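Local structure of chromosome replication initiation protein (Geobacillus kaustophilus, 2VN2) at residues L28-G31 / E32-V36; L35-L38 / L39-S43. The protein probably takes part in starting chromosome replication as a primosome component of the DnaB/DnaD family, this chain being its N-terminal domain. All blocks are in the same frame, centred on the assembly; numbering follows the deposited sequence.

In the fold
Contact 1 and contact 2 follow each other along one helix, residues 32-45, with their centres about 10 Å apart. Contact 1 comes first and joins the incoming loop 28-31 to the opening turn; contact 2 continues through the middle of the helix, and the two share Leu35 and Val36. They also meet directly, since Leu30 CD1 in the loop lies 4.0 Å from Leu38 CD1. Both belong to the DnaD N-terminal domain and both reach the second subunit. Together they illustrate how one helix can be capped at its start, packed into its own domain and in contact with a second subunit at once.

Contact 1. Residues L28-G31 / E32-V36; sequences LGLG and EGELV
Glu34 folds back over the start of its own helix and takes the backbone N-H of Gly31, the N-cap residue, on its OE1. The bond is short, 2.7 Å between Gly31 N and Glu34 OE1, and moderately bent, with 152° at the hydrogen. It uses the anti lone pair of OE1, the one turned away from OE2, and OE2 in turn forms a salt bridge with Lys78. Both carboxylate oxygens are thus held, which should fix the rotation of the group. The torsions deliver it there: CG stands beside the backbone N (chi1 -68°) and the chain then runs extended past CG, so that the carboxylate reaches back to the loop. Leu30 lies against the same group, its CD2 branch 3.8 Å from Glu34 CD and its CA 3.2 Å from OE1; the leucine branch slants across the carboxylate end and shields the acid on one side.

The first turn closes through the bond from Leu35 N to Gly31 O, 2.9 Å. Glu32, directly after the N-cap, bends at chi2 (69°), and its carboxylate bonds to Tyr25 OH and to Thr62 OG1 of the second subunit.

With a glycine at the N-cap there is no side chain to return the bond to the helix, and what remains is the Glu34 half of a capping box. The acid near the helix start would be favoured by the helix dipole, and Lys78, which also binds Gly29 O, probably balances its charge while tying loop and helix together.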
ATOM      1  N   LEU A  28       0.085 -20.155  -9.165  1.00 33.61           N
ATOM      2  CA  LEU A  28      -0.209 -19.715 -10.549  1.00 29.96           C
ATOM      3  C   LEU A  28       0.933 -20.084 -11.466  1.00 28.76           C
ATOM      4  O   LEU A  28       0.866 -19.783 -12.612  1.00 29.56           O
ATOM      5  CB  LEU A  28      -0.424 -18.202 -10.658  1.00 29.26           C
ATOM      6  CG  LEU A  28      -1.676 -17.497 -10.059  1.00 29.97           C
ATOM      7  CD1 LEU A  28      -1.605 -15.955 -10.069  1.00 30.75           C
ATOM      8  CD2 LEU A  28      -2.924 -17.919 -10.766  1.00 28.88           C
ATOM      9  N   GLY A  29       2.010 -20.706 -10.996  1.00 27.08           N
ATOM     10  CA  GLY A  29       3.131 -20.973 -11.888  1.00 24.81           C
ATOM     11  C   GLY A  29       4.112 -19.840 -12.013  1.00 25.34           C
ATOM     12  O   GLY A  29       4.960 -19.849 -12.915  1.00 26.54           O
ATOM     13  N   LEU A  30       4.054 -18.861 -11.104  1.00 25.86           N
ATOM     14  CA  LEU A  30       5.132 -17.815 -11.027  1.00 25.45           C
ATOM     15  C   LEU A  30       6.292 -18.177 -10.072  1.00 24.78           C
ATOM     16  O   LEU A  30       6.121 -18.930  -9.096  1.00 22.60           O
ATOM     17  CB  LEU A  30       4.553 -16.437 -10.706  1.00 25.33           C
ATOM     18  CG  LEU A  30       3.440 -16.023 -11.631  1.00 29.41           C
ATOM     19  CD1 LEU A  30       2.752 -14.749 -11.280  1.00 28.48           C
ATOM     20  CD2 LEU A  30       4.082 -15.882 -13.028  1.00 29.65           C
ATOM     21  N   GLY A  31       7.460 -17.632 -10.370  1.00 23.70           N
ATOM     22  CA  GLY A  31       8.614 -17.690  -9.497  1.00 24.77           C
ATOM     23  C   GLY A  31       8.701 -16.360  -8.724  1.00 24.69           C
ATOM     24  O   GLY A  31       8.010 -15.350  -9.067  1.00 26.63           O
ATOM     25  N   GLU A  32       9.564 -16.345  -7.711  1.00 21.59           N
ATOM     26  CA  GLU A  32       9.874 -15.107  -7.003  1.00 22.55           C
ATOM     27  C   GLU A  32      10.400 -14.064  -7.959  1.00 22.06           C
ATOM     28  O   GLU A  32      10.101 -12.843  -7.797  1.00 21.95           O
ATOM     29  CB  GLU A  32      10.912 -15.388  -5.864  1.00 20.97           C
ATOM     30  CG  GLU A  32      10.324 -16.069  -4.642  1.00 20.43           C
ATOM     31  CD  GLU A  32       9.893 -17.545  -4.892  1.00 21.43           C
ATOM     32  OE1 GLU A  32      10.588 -18.192  -5.679  1.00 25.24           O
ATOM     33  OE2 GLU A  32       8.946 -18.092  -4.255  1.00 22.17           O
ATOM     34  N   GLY A  33      11.283 -14.467  -8.908  1.00 20.21           N
ATOM     35  CA  GLY A  33      11.790 -13.432  -9.834  1.00 19.03           C
ATOM     36  C   GLY A  33      10.753 -12.732 -10.709  1.00 18.98           C
ATOM     37  O   GLY A  33      10.868 -11.520 -10.996  1.00 20.73           O
ATOM     38  N   GLU A  34       9.743 -13.476 -11.173  1.00 19.44           N
ATOM     39  CA  GLU A  34       8.602 -12.968 -11.921  1.00 20.65           C
ATOM     40  C   GLU A  34       7.796 -12.109 -11.033  1.00 21.44           C
ATOM     41  O   GLU A  34       7.304 -11.087 -11.496  1.00 23.36           O
ATOM     42  CB  GLU A  34       7.713 -14.146 -12.475  1.00 21.20           C
ATOM     43  CG  GLU A  34       8.475 -14.961 -13.576  1.00 25.70           C
ATOM     44  CD  GLU A  34       7.784 -16.270 -13.915  1.00 27.82           C
ATOM     45  OE1 GLU A  34       7.580 -17.128 -13.011  1.00 30.88           O
ATOM     46  OE2 GLU A  34       7.486 -16.461 -15.127  1.00 27.71           O
ATOM     47  N   LEU A  35       7.536 -12.540  -9.786  1.00 19.70           N
ATOM     48  CA  LEU A  35       6.771 -11.676  -8.880  1.00 19.38           C
ATOM     49  C   LEU A  35       7.462 -10.274  -8.767  1.00 19.14           C
ATOM     50  O   LEU A  35       6.859  -9.232  -9.129  1.00 20.69           O
ATOM     51  CB  LEU A  35       6.496 -12.359  -7.518  1.00 17.43           C
ATOM     52  CG  LEU A  35       5.607 -11.436  -6.696  1.00 17.90           C
ATOM     53  CD1 LEU A  35       4.128 -11.520  -7.141  1.00 14.42           C
ATOM     54  CD2 LEU A  35       5.666 -11.919  -5.284  1.00 16.34           C
ATOM     55  N   VAL A  36       8.745 -10.246  -8.348  1.00 19.30           N
ATOM     56  CA  VAL A  36       9.448  -9.005  -8.230  1.00 18.82           C
ATOM     57  C   VAL A  36       9.429  -8.265  -9.592  1.00 19.75           C
ATOM     58  O   VAL A  36       9.347  -7.049  -9.634  1.00 18.10           O
ATOM     59  CB  VAL A  36      10.865  -9.225  -7.679  1.00 19.20           C
ATOM     60  CG1 VAL A  36      11.649  -7.767  -7.516  1.00 19.00           C
ATOM     61  CG2 VAL A  36      10.815  -9.961  -6.351  1.00 15.02           C
TER

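Contact 2. Residues L35-L38 / L39-S43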
ATOM      1  N   LEU A  35       7.536 -12.540  -9.786  1.00 19.70           N
ATOM      2  CA  LEU A  35       6.771 -11.676  -8.880  1.00 19.38           C
ATOM      3  C   LEU A  35       7.462 -10.274  -8.767  1.00 19.14           C
ATOM      4  O   LEU A  35       6.859  -9.232  -9.129  1.00 20.69           O
ATOM      5  CB  LEU A  35       6.496 -12.359  -7.518  1.00 17.43           C
ATOM      6  CG  LEU A  35       5.607 -11.436  -6.696  1.00 17.90           C
ATOM      7  CD1 LEU A  35       4.128 -11.520  -7.141  1.00 14.42           C
ATOM      8  CD2 LEU A  35       5.666 -11.919  -5.284  1.00 16.34           C
ATOM      9  N   VAL A  36       8.745 -10.246  -8.348  1.00 19.30           N
ATOM     10  CA  VAL A  36       9.448  -9.005  -8.230  1.00 18.82           C
ATOM     11  C   VAL A  36       9.429  -8.265  -9.592  1.00 19.75           C
ATOM     12  O   VAL A  36       9.347  -7.049  -9.634  1.00 18.10           O
ATOM     13  CB  VAL A  36      10.865  -9.225  -7.679  1.00 19.20           C
ATOM     14  CG1 VAL A  36      11.649  -7.767  -7.516  1.00 19.00           C
ATOM     15  CG2 VAL A  36      10.815  -9.961  -6.351  1.00 15.02           C
ATOM     16  N   LEU A  37       9.516  -8.991 -10.732  1.00 20.29           N
ATOM     17  CA  LEU A  37       9.501  -8.277 -12.035  1.00 20.71           C
ATOM     18  C   LEU A  37       8.159  -7.514 -12.178  1.00 19.50           C
ATOM     19  O   LEU A  37       8.134  -6.351 -12.586  1.00 18.19           O
ATOM     20  CB  LEU A  37       9.784  -9.215 -13.262  1.00 22.89           C
ATOM     21  CG  LEU A  37       9.722  -8.539 -14.678  1.00 26.01           C
ATOM     22  CD1 LEU A  37      10.318  -9.414 -15.683  1.00 27.77           C
ATOM     23  CD2 LEU A  37       8.235  -8.380 -15.124  1.00 28.00           C
ATOM     24  N   LEU A  38       7.069  -8.161 -11.831  1.00 20.01           N
ATOM     25  CA  LEU A  38       5.704  -7.579 -11.860  1.00 21.84           C
ATOM     26  C   LEU A  38       5.636  -6.327 -10.959  1.00 22.75           C
ATOM     27  O   LEU A  38       5.012  -5.280 -11.308  1.00 23.59           O
ATOM     28  CB  LEU A  38       4.709  -8.682 -11.345  1.00 20.09           C
ATOM     29  CG  LEU A  38       4.435  -9.795 -12.358  1.00 23.83           C
ATOM     30  CD1 LEU A  38       3.445 -10.835 -11.792  1.00 21.22           C
ATOM     31  CD2 LEU A  38       4.026  -9.276 -13.811  1.00 20.76           C
ATOM     32  N   LEU A  39       6.278  -6.425  -9.778  1.00 23.06           N
ATOM     33  CA  LEU A  39       6.388  -5.232  -8.801  1.00 22.12           C
ATOM     34  C   LEU A  39       7.156  -4.213  -9.477  1.00 21.59           C
ATOM     35  O   LEU A  39       6.710  -3.062  -9.472  1.00 20.59           O
ATOM     36  CB  LEU A  39       7.145  -5.581  -7.489  1.00 21.48           C
ATOM     37  CG  LEU A  39       6.294  -6.285  -6.388  1.00 26.14           C
ATOM     38  CD1 LEU A  39       5.019  -7.076  -6.834  1.00 23.78           C
ATOM     39  CD2 LEU A  39       7.110  -7.111  -5.298  1.00 22.59           C
ATOM     40  N   HIS A  40       8.345  -4.551 -10.075  1.00 20.10           N
ATOM     41  CA  HIS A  40       9.025  -3.380 -10.796  1.00 19.45           C
ATOM     42  C   HIS A  40       8.096  -2.777 -11.898  1.00 19.90           C
ATOM     43  O   HIS A  40       8.063  -1.553 -12.029  1.00 19.06           O
ATOM     44  CB  HIS A  40      10.388  -3.627 -11.394  1.00 19.28           C
ATOM     45  CG  HIS A  40      11.457  -3.982 -10.410  1.00 21.30           C
ATOM     46  ND1 HIS A  40      12.083  -3.061  -9.605  1.00 22.27           N
ATOM     47  CD2 HIS A  40      12.010  -5.178 -10.109  1.00 22.35           C
ATOM     48  CE1 HIS A  40      12.974  -3.673  -8.847  1.00 22.35           C
ATOM     49  NE2 HIS A  40      12.943  -4.959  -9.135  1.00 24.51           N
ATOM     50  N   MET A  41       7.396  -3.599 -12.701  1.00 20.56           N
ATOM     51  CA  MET A  41       6.489  -3.033 -13.706  1.00 24.06           C
ATOM     52  C   MET A  41       5.447  -2.225 -13.066  1.00 25.86           C
ATOM     53  O   MET A  41       5.237  -1.185 -13.547  1.00 24.97           O
ATOM     54  CB  MET A  41       5.761  -3.995 -14.636  1.00 22.21           C
ATOM     55  CG  MET A  41       6.705  -4.877 -15.607  1.00 26.24           C
ATOM     56  SD  MET A  41       5.795  -6.339 -16.352  1.00 27.65           S
ATOM     57  CE  MET A  41       4.312  -5.477 -16.596  1.00 12.78           C
ATOM     58  N   GLN A  42       4.801  -2.674 -11.992  1.00 29.66           N
ATOM     59  CA  GLN A  42       3.777  -1.819 -11.323  1.00 32.59           C
ATOM     60  C   GLN A  42       4.345  -0.423 -10.993  1.00 32.96           C
ATOM     61  O   GLN A  42       3.742   0.615 -11.232  1.00 33.37           O
ATOM     62  CB  GLN A  42       3.239  -2.456 -10.055  1.00 34.18           C
ATOM     63  CG  GLN A  42       2.083  -1.648  -9.424  1.00 39.62           C
ATOM     64  CD  GLN A  42       1.744  -2.148  -8.009  1.00 44.55           C
ATOM     65  OE1 GLN A  42       2.004  -3.358  -7.646  1.00 48.28           O
ATOM     66  NE2 GLN A  42       1.212  -1.211  -7.145  1.00 47.27           N
ATOM     67  N   SER A  43       5.561  -0.438 -10.486  1.00 33.77           N
ATOM     68  CA  SER A  43       6.257   0.757 -10.031  1.00 34.08           C
ATOM     69  C   SER A  43       6.529   1.777 -11.158  1.00 33.34           C
ATOM     70  O   SER A  43       6.408   2.981 -10.958  1.00 33.92           O
ATOM     71  CB  SER A  43       7.578   0.285  -9.410  1.00 33.57           C
ATOM     72  OG  SER A  43       8.296   1.367  -8.884  1.00 36.57           O
TER
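This is a local, buried contact within a single helix, in which side chains of residues 35-38 meet those one turn later in 39-43, near the centre of the chain. Four successive backbone bonds carry the turn, among them His40 N to Val36 O at 2.7 Å and Met41 N to Leu37 O at 2.9 Å.

The side chains divide among different neighbours. Leu37 and Met41 occupy the side facing helix 65-77 and the loop at Leu99: Leu37 CD2 sits 3.4 Å from Met41 SD, a tight approach. With CG beside the backbone N (chi1 -63°) and the next torsion extended (chi2 164°), SD is carried to the Leu37 methyl; the bend at chi3 turns only the terminal CE. Leu38 presses on Ile81 and Leu75.

Val36 and His40 run alongside each other at the interface with the second subunit. The CG1 methyl of Val36 lies 3.5 Å from His40 NE2, and Val36 O stands oblique to the ring, 3.3 Å from His40 CD2, while Leu37 CA lies at the ring edge. NE2 is hydrogen-bonded to Tyr25 OH of the second subunit, a residue that also packs on Val36. An alanine in place of His40 would remove the ring, and this would probably cost that tyrosine hydroxyl one of its partners, the one that crosses between subunits, and leave CG1 of Val36 without the ring beside it. Leu39, its CD1 3.6 Å from Leu35 O, packs on Leu39 of the second subunit.

One helix thus divides its faces between the domain core and a neighbouring subunit. Three helices, 32-45, 54-59 and 65-77, followed by the antiparallel pair 82-83 and 97-98, are consistent with a winged-helix form of the helix-turn-helix fold, in which 32-45 would be the first helix, here also serving the subunit interface.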